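Local coordinates for protein glycoside hydrolase, family 11\:clostridium cellulosome enzyme, dockerin type i\:polysaccharide (Clostridium thermocellum, PDB 2C71) that probably removes acetyl groups from acetylated xylan as a metal-dependent family 4 carbohydrate esterase of the NodB type, bound here to magnesium, at residues T20-D25 and I50-M54; V32-M37 and F182-E187; V116-G122 and P198-Y204; A139-I143 and I170-L175. All blocks are in the same frame, centred on the assembly; numbering follows the deposited sequence. Where two conformers were deposited one is given.

Contact 1 of 4, residues T20-D25 and I50-M54; sequences TARVLD and IIRRM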
loop_
_atom_site.group_PDB
_atom_site.type_symbol
_atom_site.label_atom_id
_atom_site.label_comp_id
_atom_site.label_asym_id
_atom_site.label_seq_id
_atom_site.Cartn_x
_atom_site.Cartn_y
_atom_site.Cartn_z
ATOM N N THR A 20 6.710 -10.952 1.532
ATOM C CA THR A 20 5.448 -10.450 2.061
ATOM C C THR A 20 5.120 -11.126 3.374
ATOM O O THR A 20 4.590 -10.515 4.303
ATOM C CB THR A 20 4.329 -10.593 1.036
ATOM O OG1 THR A 20 4.706 -9.898 -0.165
ATOM C CG2 THR A 20 2.992 -10.092 1.572
ATOM N N ALA A 21 5.415 -12.441 3.480
ATOM C CA ALA A 21 5.174 -13.162 4.734
ATOM C C ALA A 21 5.977 -12.571 5.869
ATOM O O ALA A 21 5.502 -12.566 7.009
ATOM C CB ALA A 21 5.428 -14.647 4.589
ATOM N N ARG A 22 7.177 -12.041 5.611
ATOM C CA ARG A 22 7.924 -11.391 6.686
ATOM C C ARG A 22 7.180 -10.212 7.257
ATOM O O ARG A 22 7.172 -9.983 8.476
ATOM C CB ARG A 22 9.311 -10.961 6.206
ATOM C CG ARG A 22 10.207 -12.052 5.763
ATOM C CD ARG A 22 11.502 -11.453 5.227
ATOM N NE ARG A 22 12.294 -12.525 4.692
ATOM C CZ ARG A 22 13.305 -12.332 3.887
ATOM N NH1 ARG A 22 13.614 -11.099 3.449
ATOM N NH2 ARG A 22 14.009 -13.381 3.494
ATOM N N VAL A 23 6.568 -9.400 6.379
ATOM C CA VAL A 23 5.770 -8.259 6.829
ATOM C C VAL A 23 4.530 -8.761 7.557
ATOM O O VAL A 23 4.211 -8.265 8.650
ATOM C CB VAL A 23 5.404 -7.347 5.671
ATOM C CG1 VAL A 23 4.367 -6.297 6.069
ATOM C CG2 VAL A 23 6.666 -6.628 5.126
ATOM N N LEU A 24 3.792 -9.718 6.981
ATOM C CA LEU A 24 2.571 -10.213 7.615
ATOM C C LEU A 24 2.870 -10.780 9.004
ATOM O O LEU A 24 2.045 -10.629 9.909
ATOM C CB LEU A 24 1.873 -11.239 6.728
ATOM C CG LEU A 24 1.229 -10.647 5.461
ATOM C CD1 LEU A 24 0.869 -11.764 4.477
ATOM C CD2 LEU A 24 -0.020 -9.832 5.791
ATOM N N ASP A 25 4.004 -11.443 9.164
ATOM C CA ASP A 25 4.374 -11.980 10.493
ATOM C C ASP A 25 4.532 -10.864 11.504
ATOM O O ASP A 25 4.138 -11.040 12.661
ATOM C CB ASP A 25 5.614 -12.823 10.408
ATOM C CG ASP A 25 5.419 -14.159 9.692
ATOM O OD1 ASP A 25 4.318 -14.615 9.456
ATOM O OD2 ASP A 25 6.484 -14.823 9.444
ATOM N N ILE A 50 -1.308 -16.312 0.069
ATOM C CA ILE A 50 -0.808 -15.166 0.806
ATOM C C ILE A 50 -1.675 -13.937 0.588
ATOM O O ILE A 50 -1.896 -13.134 1.480
ATOM C CB ILE A 50 0.688 -14.896 0.573
ATOM C CG1 ILE A 50 1.231 -14.064 1.715
ATOM C CG2 ILE A 50 0.975 -14.330 -0.786
ATOM C CD1 ILE A 50 2.741 -13.996 1.785
ATOM N N ILE A 51 -2.208 -13.793 -0.620
ATOM C CA ILE A 51 -3.215 -12.737 -0.911
ATOM C C ILE A 51 -4.424 -12.943 -0.009
ATOM O O ILE A 51 -4.934 -11.995 0.602
ATOM C CB ILE A 51 -3.559 -12.782 -2.426
ATOM C CG1 ILE A 51 -2.434 -12.148 -3.242
ATOM C CG2 ILE A 51 -4.899 -12.182 -2.745
ATOM C CD1 ILE A 51 -2.379 -10.624 -3.182
ATOM N N ARG A 52 -4.901 -14.189 0.105
ATOM C CA ARG A 52 -6.061 -14.461 0.935
ATOM C C ARG A 52 -5.726 -14.249 2.408
ATOM O O ARG A 52 -6.589 -13.773 3.174
ATOM C CB ARG A 52 -6.616 -15.865 0.592
ATOM C CG ARG A 52 -7.978 -16.209 1.187
ATOM C CD ARG A 52 -9.108 -15.281 0.818
ATOM N NE ARG A 52 -9.748 -15.509 -0.478
ATOM C CZ ARG A 52 -11.078 -15.633 -0.676
ATOM N NH1 ARG A 52 -11.963 -15.609 0.319
ATOM N NH2 ARG A 52 -11.552 -15.712 -1.895
ATOM N N ARG A 53 -4.509 -14.604 2.821
ATOM C CA ARG A 53 -4.077 -14.338 4.179
ATOM C C ARG A 53 -4.228 -12.867 4.528
ATOM O O ARG A 53 -4.590 -12.521 5.672
ATOM C CB ARG A 53 -2.604 -14.763 4.357
ATOM C CG ARG A 53 -2.029 -14.492 5.737
ATOM C CD ARG A 53 -0.622 -15.006 5.888
ATOM N NE ARG A 53 -0.057 -14.536 7.147
ATOM C CZ ARG A 53 1.215 -14.658 7.505
ATOM N NH1 ARG A 53 2.124 -15.124 6.675
ATOM N NH2 ARG A 53 1.604 -14.208 8.706
ATOM N N MET A 54 -3.950 -11.964 3.573
ATOM C CA MET A 54 -4.130 -10.532 3.835
ATOM C C MET A 54 -5.545 -10.257 4.285
ATOM O O MET A 54 -5.793 -9.656 5.341
ATOM C CB MET A 54 -3.801 -9.725 2.581
ATOM C CG MET A 54 -2.333 -9.790 2.190
ATOM S SD MET A 54 -2.102 -9.031 0.572
ATOM C CE MET A 54 -0.333 -9.330 0.404
HETATM O O HOH W 1 4.551 -16.597 7.676
#
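In the NodB-type polysaccharide deacetylase fold, helices surround a core of parallel strands. Helices 17-30 and 45-56, linked in the chain through strand 35-38 as α-β-α, pack side by side on one part of the sheet, where Phe-36 touches both Leu-24 and Met-54. They run nearly parallel: the segment axes approach to 11.1 Å at 23°. That wide spacing is filled by long side chains. Ile-50 opens segment 50-54, its CD1 lying 3.5 Å from Ala-21 N and 3.8 Å from Thr-20 CB, while its CG1 meets Leu-24 CD1 at 3.6 Å. Thr-20 gives its hydroxyl end to other partners, Asp-156 among them. Arg-53, one turn later, extends fully across the groove with all of chi1 to chi3 trans. Leu-24 CB lies over one face of its guanidinium, 3.6 Å from Arg-53 CZ. The hydrogen bond of the salt bridge, Arg-53 NH2 to Asp-25 OD1, is 2.8 Å long and nearly straight; water 1 bridges Arg-53 NH1 and Asp-25 OD1, and Asp-28 is a second acidic partner. Met-54 then brings its end nearer the first helix, with Met-54 CE 3.6 Å from Thr-20 CG2.

Contact 2 of 4, residues V32-M37 and F182-E187; sequences VKATFM and FVTLTE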
loop_
_atom_site.group_PDB
_atom_site.type_symbol
_atom_site.label_atom_id
_atom_site.label_comp_id
_atom_site.label_asym_id
_atom_site.label_seq_id
_atom_site.Cartn_x
_atom_site.Cartn_y
_atom_site.Cartn_z
ATOM N N VAL A 32 -1.652 -5.643 14.065
ATOM C CA VAL A 32 -1.832 -4.402 13.322
ATOM C C VAL A 32 -2.382 -4.668 11.925
ATOM O O VAL A 32 -1.941 -5.590 11.239
ATOM C CB VAL A 32 -0.513 -3.617 13.205
ATOM C CG1 VAL A 32 -0.590 -2.617 12.061
ATOM C CG2 VAL A 32 -0.195 -2.915 14.516
ATOM N N LYS A 33 -3.346 -3.853 11.510
ATOM C CA LYS A 33 -3.896 -3.931 10.139
ATOM C C LYS A 33 -3.182 -2.978 9.232
ATOM O O LYS A 33 -2.825 -1.887 9.650
ATOM C CB LYS A 33 -5.409 -3.604 10.156
ATOM C CG LYS A 33 -6.223 -4.652 10.999
ATOM C CD LYS A 33 -7.693 -4.371 11.025
ATOM C CE LYS A 33 -8.435 -5.386 11.990
ATOM N NZ LYS A 33 -7.893 -5.462 13.425
ATOM N N ALA A 34 -3.059 -3.351 7.967
ATOM C CA ALA A 34 -2.343 -2.550 6.957
ATOM C C ALA A 34 -3.024 -2.736 5.613
ATOM O O ALA A 34 -4.004 -3.465 5.472
ATOM C CB ALA A 34 -0.879 -2.914 6.920
ATOM N N THR A 35 -2.468 -2.069 4.602
ATOM C CA THR A 35 -2.957 -2.131 3.231
ATOM C C THR A 35 -1.802 -2.505 2.304
ATOM O O THR A 35 -0.722 -1.922 2.421
ATOM C CB THR A 35 -3.582 -0.808 2.782
ATOM O OG1 THR A 35 -4.570 -0.396 3.750
ATOM C CG2 THR A 35 -4.239 -0.899 1.424
ATOM N N PHE A 36 -2.032 -3.449 1.417
ATOM C CA PHE A 36 -1.037 -3.924 0.431
ATOM C C PHE A 36 -1.477 -3.489 -0.955
ATOM O O PHE A 36 -2.569 -3.855 -1.391
ATOM C CB PHE A 36 -0.895 -5.444 0.506
ATOM C CG PHE A 36 -0.304 -5.912 1.797
ATOM C CD1 PHE A 36 -1.083 -6.092 2.942
ATOM C CD2 PHE A 36 1.076 -6.115 1.903
ATOM C CE1 PHE A 36 -0.482 -6.442 4.128
ATOM C CE2 PHE A 36 1.653 -6.483 3.105
ATOM C CZ PHE A 36 0.845 -6.650 4.211
ATOM N N MET A 37 -0.636 -2.730 -1.629
ATOM C CA MET A 37 -0.879 -2.255 -3.007
ATOM C C MET A 37 -0.119 -3.218 -3.911
ATOM O O MET A 37 1.121 -3.189 -3.976
ATOM C CB MET A 37 -0.426 -0.797 -3.184
ATOM C CG MET A 37 -0.975 0.147 -2.147
ATOM S SD MET A 37 -2.766 0.239 -1.947
ATOM C CE MET A 37 -3.164 1.216 -3.410
ATOM N N PHE A 182 -3.269 2.205 14.158
ATOM C CA PHE A 182 -3.048 1.793 12.774
ATOM C C PHE A 182 -4.353 1.276 12.144
ATOM O O PHE A 182 -5.058 0.462 12.734
ATOM C CB PHE A 182 -2.001 0.683 12.726
ATOM C CG PHE A 182 -0.608 1.139 13.062
ATOM C CD1 PHE A 182 -0.145 1.182 14.358
ATOM C CD2 PHE A 182 0.235 1.588 12.057
ATOM C CE1 PHE A 182 1.142 1.625 14.623
ATOM C CE2 PHE A 182 1.487 2.043 12.343
ATOM C CZ PHE A 182 1.938 2.073 13.621
ATOM N N VAL A 183 -4.655 1.784 10.949
ATOM C CA VAL A 183 -5.878 1.460 10.251
ATOM C C VAL A 183 -5.596 1.158 8.785
ATOM O O VAL A 183 -4.557 1.571 8.229
ATOM C CB VAL A 183 -6.886 2.626 10.387
ATOM C CG1 VAL A 183 -7.350 2.737 11.892
ATOM C CG2 VAL A 183 -6.347 3.933 9.873
ATOM N N THR A 184 -6.532 0.451 8.149
ATOM C CA THR A 184 -6.493 0.277 6.687
ATOM C C THR A 184 -6.844 1.602 6.016
ATOM O O THR A 184 -7.357 2.513 6.662
ATOM C CB THR A 184 -7.455 -0.807 6.208
ATOM O OG1 THR A 184 -8.777 -0.349 6.426
ATOM C CG2 THR A 184 -7.203 -2.176 6.859
ATOM N N LEU A 185 -6.632 1.709 4.695
ATOM C CA LEU A 185 -7.045 2.926 3.981
ATOM C C LEU A 185 -8.539 3.146 4.090
ATOM O O LEU A 185 -8.984 4.273 4.334
ATOM C CB LEU A 185 -6.600 2.890 2.513
ATOM C CG LEU A 185 -5.093 3.030 2.293
ATOM C CD1 LEU A 185 -4.764 2.869 0.788
ATOM C CD2 LEU A 185 -4.585 4.356 2.773
ATOM N N THR A 186 -9.331 2.108 3.902
ATOM C CA THR A 186 -10.781 2.269 3.987
ATOM C C THR A 186 -11.153 2.767 5.371
ATOM O O THR A 186 -12.012 3.658 5.511
ATOM C CB THR A 186 -11.538 0.963 3.610
ATOM O OG1 THR A 186 -11.486 0.792 2.184
ATOM C CG2 THR A 186 -12.986 0.948 4.045
ATOM N N GLU A 187 -10.561 2.186 6.406
ATOM C CA GLU A 187 -10.856 2.595 7.758
ATOM C C GLU A 187 -10.440 4.038 8.015
ATOM O O GLU A 187 -11.140 4.797 8.702
ATOM C CB GLU A 187 -10.178 1.665 8.737
ATOM C CG GLU A 187 -10.776 0.286 8.862
ATOM C CD GLU A 187 -9.876 -0.769 9.538
ATOM O OE1 GLU A 187 -8.675 -0.495 9.922
ATOM O OE2 GLU A 187 -10.374 -1.963 9.666
HETATM O O HOH W 2 -2.079 0.673 9.225
HETATM O O HOH W 3 -4.324 -2.068 13.602
HETATM O O HOH W 4 -3.288 0.866 5.833
#
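A helix N-cap docked beside a neighbouring strand is the centre of this buried contact, where the chain leaving strand 181-182 turns into helix 185-192. Thr-184 and Glu-187 form a capping box: Glu-187 N donates to Thr-184 OG1 at 3.1 Å, and Thr-184 N donates to Glu-187 OE1 at 2.9 Å. The next amide, Leu-185 N, is satisfied from across the contact by Thr-35 OG1 at 3.1 Å, so a side chain of strand 35-38 also serves the first turn of the helix. No direct backbone hydrogen bond joins the segments; their separation widens from 5.0 Å between Ala-34 CA and Thr-184 CA to 6.3 Å between Val-32 CA and Phe-182 CA, and three waters bridge them. Water 3 joins Lys-33 N to Phe-182 O, water 2 links Lys-33 O with Val-183 O, and water 4 connects Val-183 O with Thr-35 OG1. Apolar contacts lie toward both ends: Val-32 CG1 is 3.7 Å from Phe-182 CB, and Met-37 SD is 4.3 Å from Leu-185 CD1. The result is a water-bridged seam where the chain entering strand 35-38 passes the chain leaving strand 181-182, in keeping with the distorted (β/α) barrel of NodB-type deacetylases.

Contact 3 of 4, residues V116-G122 and P198-Y204; sequences VDLVFVG and PSVKRMY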
loop_
_atom_site.group_PDB
_atom_site.type_symbol
_atom_site.label_atom_id
_atom_site.label_comp_id
_atom_site.label_asym_id
_atom_site.label_seq_id
_atom_site.Cartn_x
_atom_site.Cartn_y
_atom_site.Cartn_z
ATOM N N VAL A 116 -8.750 5.940 -14.442
ATOM C CA VAL A 116 -8.729 5.055 -13.276
ATOM C C VAL A 116 -9.813 5.530 -12.287
ATOM O O VAL A 116 -9.713 6.598 -11.692
ATOM C CB VAL A 116 -7.356 5.029 -12.609
ATOM C CG1 VAL A 116 -7.362 4.028 -11.414
ATOM C CG2 VAL A 116 -6.216 4.681 -13.570
ATOM N N ASP A 117 -10.841 4.692 -12.128
ATOM C CA ASP A 117 -11.964 4.954 -11.224
ATOM C C ASP A 117 -11.726 4.357 -9.836
ATOM O O ASP A 117 -12.527 3.574 -9.324
ATOM C CB ASP A 117 -13.266 4.411 -11.815
ATOM C CG ASP A 117 -14.496 4.998 -11.152
ATOM O OD1 ASP A 117 -14.464 6.192 -10.784
ATOM O OD2 ASP A 117 -15.496 4.266 -10.998
ATOM N N LEU A 118 -10.606 4.753 -9.250
ATOM C CA LEU A 118 -10.169 4.375 -7.911
ATOM C C LEU A 118 -9.621 5.605 -7.239
ATOM O O LEU A 118 -9.228 6.564 -7.921
ATOM C CB LEU A 118 -9.017 3.307 -7.981
ATOM C CG LEU A 118 -9.393 1.964 -8.628
ATOM C CD1 LEU A 118 -8.184 1.114 -8.936
ATOM C CD2 LEU A 118 -10.388 1.132 -7.765
ATOM N N VAL A 119 -9.595 5.612 -5.894
ATOM C CA VAL A 119 -9.010 6.738 -5.156
ATOM C C VAL A 119 -7.478 6.607 -5.203
ATOM O O VAL A 119 -6.945 5.543 -4.876
ATOM C CB VAL A 119 -9.539 6.780 -3.734
ATOM C CG1 VAL A 119 -8.782 7.813 -2.919
ATOM C CG2 VAL A 119 -11.060 7.098 -3.746
ATOM N N PHE A 120 -6.792 7.661 -5.625
ATOM C CA PHE A 120 -5.349 7.672 -5.761
ATOM C C PHE A 120 -4.685 7.993 -4.421
ATOM O O PHE A 120 -5.030 8.988 -3.767
ATOM C CB PHE A 120 -4.881 8.734 -6.749
ATOM C CG PHE A 120 -5.051 8.376 -8.213
ATOM C CD1 PHE A 120 -6.256 7.948 -8.740
ATOM C CD2 PHE A 120 -3.990 8.557 -9.085
ATOM C CE1 PHE A 120 -6.413 7.697 -10.103
ATOM C CE2 PHE A 120 -4.113 8.293 -10.450
ATOM C CZ PHE A 120 -5.316 7.861 -10.953
ATOM N N VAL A 121 -3.737 7.154 -4.018
ATOM C CA VAL A 121 -2.990 7.378 -2.786
ATOM C C VAL A 121 -1.490 7.442 -3.052
ATOM O O VAL A 121 -0.960 6.683 -3.863
ATOM C CB VAL A 121 -3.272 6.277 -1.746
ATOM C CG1 VAL A 121 -4.675 6.432 -1.178
ATOM C CG2 VAL A 121 -3.089 4.902 -2.368
ATOM N N GLY A 122 -0.810 8.354 -2.363
ATOM C CA GLY A 122 0.641 8.374 -2.349
ATOM C C GLY A 122 1.214 8.032 -0.988
ATOM O O GLY A 122 1.225 6.870 -0.584
ATOM N N PRO A 198 -13.967 8.083 -5.854
ATOM C CA PRO A 198 -13.029 8.078 -6.947
ATOM C C PRO A 198 -13.229 9.197 -7.956
ATOM O O PRO A 198 -12.432 9.325 -8.855
ATOM C CB PRO A 198 -13.195 6.622 -7.498
ATOM C CG PRO A 198 -14.606 6.371 -7.218
ATOM C CD PRO A 198 -14.843 6.906 -5.894
ATOM N N SER A 199 -14.287 9.983 -7.791
ATOM C CA SER A 199 -14.490 11.176 -8.605
ATOM C C SER A 199 -13.567 12.306 -8.161
ATOM O O SER A 199 -13.441 13.322 -8.845
ATOM C CB SER A 199 -15.950 11.631 -8.535
ATOM O OG SER A 199 -16.195 12.380 -7.358
ATOM N N VAL A 200 -12.919 12.121 -7.017
ATOM C CA VAL A 200 -11.840 13.010 -6.597
ATOM C C VAL A 200 -10.560 12.739 -7.380
ATOM O O VAL A 200 -9.938 11.687 -7.229
ATOM C CB VAL A 200 -11.550 12.872 -5.090
ATOM C CG1 VAL A 200 -10.353 13.726 -4.701
ATOM C CG2 VAL A 200 -12.776 13.259 -4.278
ATOM N N LYS A 201 -10.169 13.696 -8.217
ATOM C CA LYS A 201 -9.006 13.532 -9.081
ATOM C C LYS A 201 -7.761 14.158 -8.459
ATOM O O LYS A 201 -7.093 14.985 -9.080
ATOM C CB LYS A 201 -9.271 14.140 -10.459
ATOM C CG LYS A 201 -10.059 13.237 -11.394
ATOM C CD LYS A 201 -9.989 11.786 -10.949
ATOM C CE LYS A 201 -11.084 10.954 -11.599
ATOM N NZ LYS A 201 -10.829 9.494 -11.461
ATOM N N ARG A 202 -7.458 13.756 -7.230
ATOM C CA ARG A 202 -6.304 14.247 -6.530
ATOM C C ARG A 202 -5.667 13.075 -5.787
ATOM O O ARG A 202 -6.330 12.118 -5.407
ATOM C CB ARG A 202 -6.727 15.310 -5.565
ATOM C CG ARG A 202 -7.398 16.487 -6.298
ATOM C CD ARG A 202 -8.008 17.461 -5.410
ATOM N NE ARG A 202 -6.961 18.118 -4.676
ATOM C CZ ARG A 202 -7.183 18.903 -3.631
ATOM N NH1 ARG A 202 -8.423 19.107 -3.202
ATOM N NH2 ARG A 202 -6.160 19.470 -2.996
ATOM N N MET A 203 -4.358 13.150 -5.627
ATOM C CA MET A 203 -3.621 12.101 -4.898
ATOM C C MET A 203 -3.588 12.414 -3.404
ATOM O O MET A 203 -3.176 13.491 -2.984
ATOM C CB MET A 203 -2.198 11.839 -5.434
ATOM C CG MET A 203 -1.548 10.520 -4.865
ATOM S SD MET A 203 -0.443 9.729 -5.990
ATOM C CE MET A 203 0.687 11.045 -6.383
ATOM N N TYR A 204 -4.035 11.452 -2.605
ATOM C CA TYR A 204 -4.034 11.599 -1.140
ATOM C C TYR A 204 -2.722 11.119 -0.591
ATOM O O TYR A 204 -2.348 9.943 -0.727
ATOM C CB TYR A 204 -5.115 10.757 -0.513
ATOM C CG TYR A 204 -6.517 11.224 -0.769
ATOM C CD1 TYR A 204 -7.177 10.957 -1.961
ATOM C CD2 TYR A 204 -7.224 11.927 0.228
ATOM C CE1 TYR A 204 -8.475 11.352 -2.184
ATOM C CE2 TYR A 204 -8.533 12.297 0.021
ATOM C CZ TYR A 204 -9.144 12.033 -1.202
ATOM O OH TYR A 204 -10.466 12.425 -1.421
HETATM O O HOH W 5 -13.190 8.184 -12.190
HETATM O O HOH W 6 -9.433 9.221 -8.862
HETATM O O HOH W 7 -8.180 10.175 -5.728
#
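Two backbone hydrogen bonds hold the C-terminal segment 198-204 against the edge of the short strand 119-120: Tyr-204 N to Phe-120 O at 2.9 Å, virtually linear, and Gly-122 N to Tyr-204 O at 2.8 Å. They make a single β-bridge between Val-121 and Tyr-204, an extension of the small parallel pairing of strands 100-101 and 119-120. A donor and an acceptor on Tyr-204, reaching residues 120 and 122, give the parallel bonding pattern. Before the bridge, residues 199-202 bow away from the strand and waters fill the space; the chains are close again at Pro-198 and Val-119. Water 7 accepts from Phe-120 N and donates to Val-200 O and Arg-202 O, while water 5 spans Asp-117 OD1 and Lys-201 NZ. That ammonium also bonds the carbonyls of Pro-198 and Phe-113. Packing follows outside this polar seam. Met-203 CG lies 3.4 Å from Gly-122 N, and 4.2 Å from Phe-120 CB, whose ring stacks on Phe-113. Pro-198 CB presses on Leu-118 N at 3.6 Å, next to the inverse γ-turn centred on Asp-117. Tyr-204, edge-to-face with Phe-189 of helix 185-192, brings its CE1 to 3.6 Å from Val-119 CG1.

Contact 4 of 4, residues A139-I143 and I170-L175; sequences AAAVI and IIIPTL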
loop_
_atom_site.group_PDB
_atom_site.type_symbol
_atom_site.label_atom_id
_atom_site.label_comp_id
_atom_site.label_asym_id
_atom_site.label_seq_id
_atom_site.Cartn_x
_atom_site.Cartn_y
_atom_site.Cartn_z
ATOM N N ALA A 139 12.861 3.248 10.066
ATOM C CA ALA A 139 11.946 3.579 11.152
ATOM C C ALA A 139 12.005 5.050 11.517
ATOM O O ALA A 139 10.963 5.684 11.715
ATOM C CB ALA A 139 12.261 2.703 12.376
ATOM N N ALA A 140 13.218 5.618 11.618
ATOM C CA ALA A 140 13.365 7.030 11.969
ATOM C C ALA A 140 12.664 7.907 10.941
ATOM O O ALA A 140 12.044 8.928 11.291
ATOM C CB ALA A 140 14.822 7.389 12.140
ATOM N N ALA A 141 12.760 7.517 9.675
ATOM C CA ALA A 141 12.161 8.285 8.589
ATOM C C ALA A 141 10.643 8.331 8.723
ATOM O O ALA A 141 10.023 9.373 8.508
ATOM C CB ALA A 141 12.559 7.698 7.243
ATOM N N VAL A 142 10.050 7.196 9.078
ATOM C CA VAL A 142 8.609 7.116 9.282
ATOM C C VAL A 142 8.182 7.887 10.526
ATOM O O VAL A 142 7.288 8.732 10.468
ATOM C CB VAL A 142 8.137 5.656 9.406
ATOM C CG1 VAL A 142 6.673 5.605 9.819
ATOM C CG2 VAL A 142 8.353 4.914 8.096
ATOM N N ILE A 143 8.827 7.591 11.650
ATOM C CA ILE A 143 8.389 8.128 12.963
ATOM C C ILE A 143 8.480 9.642 13.001
ATOM O O ILE A 143 7.615 10.293 13.594
ATOM C CB ILE A 143 9.196 7.476 14.060
ATOM C CG1 ILE A 143 8.832 5.993 14.202
ATOM C CG2 ILE A 143 9.179 8.316 15.369
ATOM C CD1 ILE A 143 9.876 5.212 14.935
ATOM N N ILE A 170 10.339 -1.145 15.376
ATOM C CA ILE A 170 10.481 0.175 15.961
ATOM C C ILE A 170 9.245 1.015 15.675
ATOM O O ILE A 170 8.685 1.646 16.582
ATOM C CB ILE A 170 11.750 0.872 15.475
ATOM C CG1 ILE A 170 12.979 0.069 15.857
ATOM C CG2 ILE A 170 11.827 2.294 15.988
ATOM C CD1 ILE A 170 14.243 0.494 15.113
ATOM N N ILE A 171 8.818 1.073 14.409
ATOM C CA ILE A 171 7.689 1.926 14.029
ATOM C C ILE A 171 6.444 1.641 14.840
ATOM O O ILE A 171 5.795 2.587 15.323
ATOM C CB ILE A 171 7.396 1.769 12.518
ATOM C CG1 ILE A 171 8.569 2.305 11.663
ATOM C CG2 ILE A 171 6.103 2.454 12.150
ATOM C CD1 ILE A 171 8.526 1.832 10.221
ATOM N N ILE A 172 6.035 0.377 14.893
ATOM C CA ILE A 172 4.731 0.063 15.493
ATOM C C ILE A 172 4.725 0.407 17.003
ATOM O O ILE A 172 3.855 1.154 17.458
ATOM C CB ILE A 172 4.253 -1.334 15.098
ATOM C CG1 ILE A 172 3.915 -1.363 13.611
ATOM C CG2 ILE A 172 3.028 -1.700 15.982
ATOM C CD1 ILE A 172 3.715 -2.760 13.043
ATOM N N PRO A 173 5.688 -0.102 17.784
ATOM C CA PRO A 173 5.669 0.272 19.225
ATOM C C PRO A 173 5.802 1.770 19.460
ATOM O O PRO A 173 5.151 2.324 20.348
ATOM C CB PRO A 173 6.817 -0.542 19.795
ATOM C CG PRO A 173 6.987 -1.708 18.870
ATOM C CD PRO A 173 6.686 -1.157 17.524
ATOM N N THR A 174 6.655 2.454 18.678
ATOM C CA THR A 174 6.870 3.872 18.910
ATOM C C THR A 174 5.594 4.649 18.628
ATOM O O THR A 174 5.171 5.476 19.456
ATOM C CB THR A 174 7.997 4.452 18.041
ATOM O OG1 THR A 174 9.235 3.874 18.426
ATOM C CG2 THR A 174 8.094 5.976 18.168
ATOM N N LEU A 175 4.951 4.402 17.500
ATOM C CA LEU A 175 3.762 5.177 17.205
ATOM C C LEU A 175 2.615 4.803 18.167
ATOM O O LEU A 175 1.864 5.683 18.589
ATOM C CB LEU A 175 3.362 5.034 15.737
ATOM C CG LEU A 175 4.376 5.600 14.741
ATOM C CD1 LEU A 175 3.837 5.541 13.303
ATOM C CD2 LEU A 175 4.817 7.053 15.136
#
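A small residue at the point of closest approach lets two helices pack tightly, as helices 135-145 and 164-177 illustrate. They are successive helices of the NodB-type fold, with strand 151-155 between them in the chain. Their segment axes pass at 9.5 Å, with 34° between N-to-C directions. Ala-139 occupies the tightest point, its CA 5.4 Å from the CA of Ile-171; its methyl CB meets Ile-170 CB at 3.6 Å, and its CA meets Ile-171 CG1 at the same distance. Three residues on, Val-142 sets CG2 against Ile-171 CD1 at 3.7 Å. Ile-143 is a knob in a knobs-into-holes arrangement, entering the hole lined by Ile-170, Ile-171, Thr-174 and Leu-175. Its CD1 lies 3.7 Å from both Ile-170 CG2 and Thr-174 CB. Thr-174 adds its CB to this wall while its OG1 donates to Ile-170 O, 2.9 Å away. Helix 164-177 is kinked where the N of Ile-170 and of Pro-173 make no bond to the preceding turn; the proline has no hydrogen to give. Its Ile-172 turns away to meet helix 17-30. With no hydrogen bond between the segments, the joint depends on shape complementarity and the burial of aliphatic surface.

Overall arrangement
Together the contacts show how a NodB-type domain is assembled around its strands. The centre of contact 2 lies about 8 Å from the chain's centre, and this contact touches each of the others. Phe-36 packs against the helix pair of contact 1, Met-37 and Leu-185 meet Val-121 of contact 3, and Val-32 and Phe-182 meet helix 164-177 of contact 4. Contacts 1 and 3 lie on opposite sides, their centres about 26 Å apart. Along the chain, contact 2 interleaves with contacts 1 and 3, and contact 4 falls within the spans of both contacts 2 and 3. Early and late chain are thereby tied into one domain, which also carries the magnesium site of Asp-13 and His-64; the Met-37 side chain is about 8 Å from the ion.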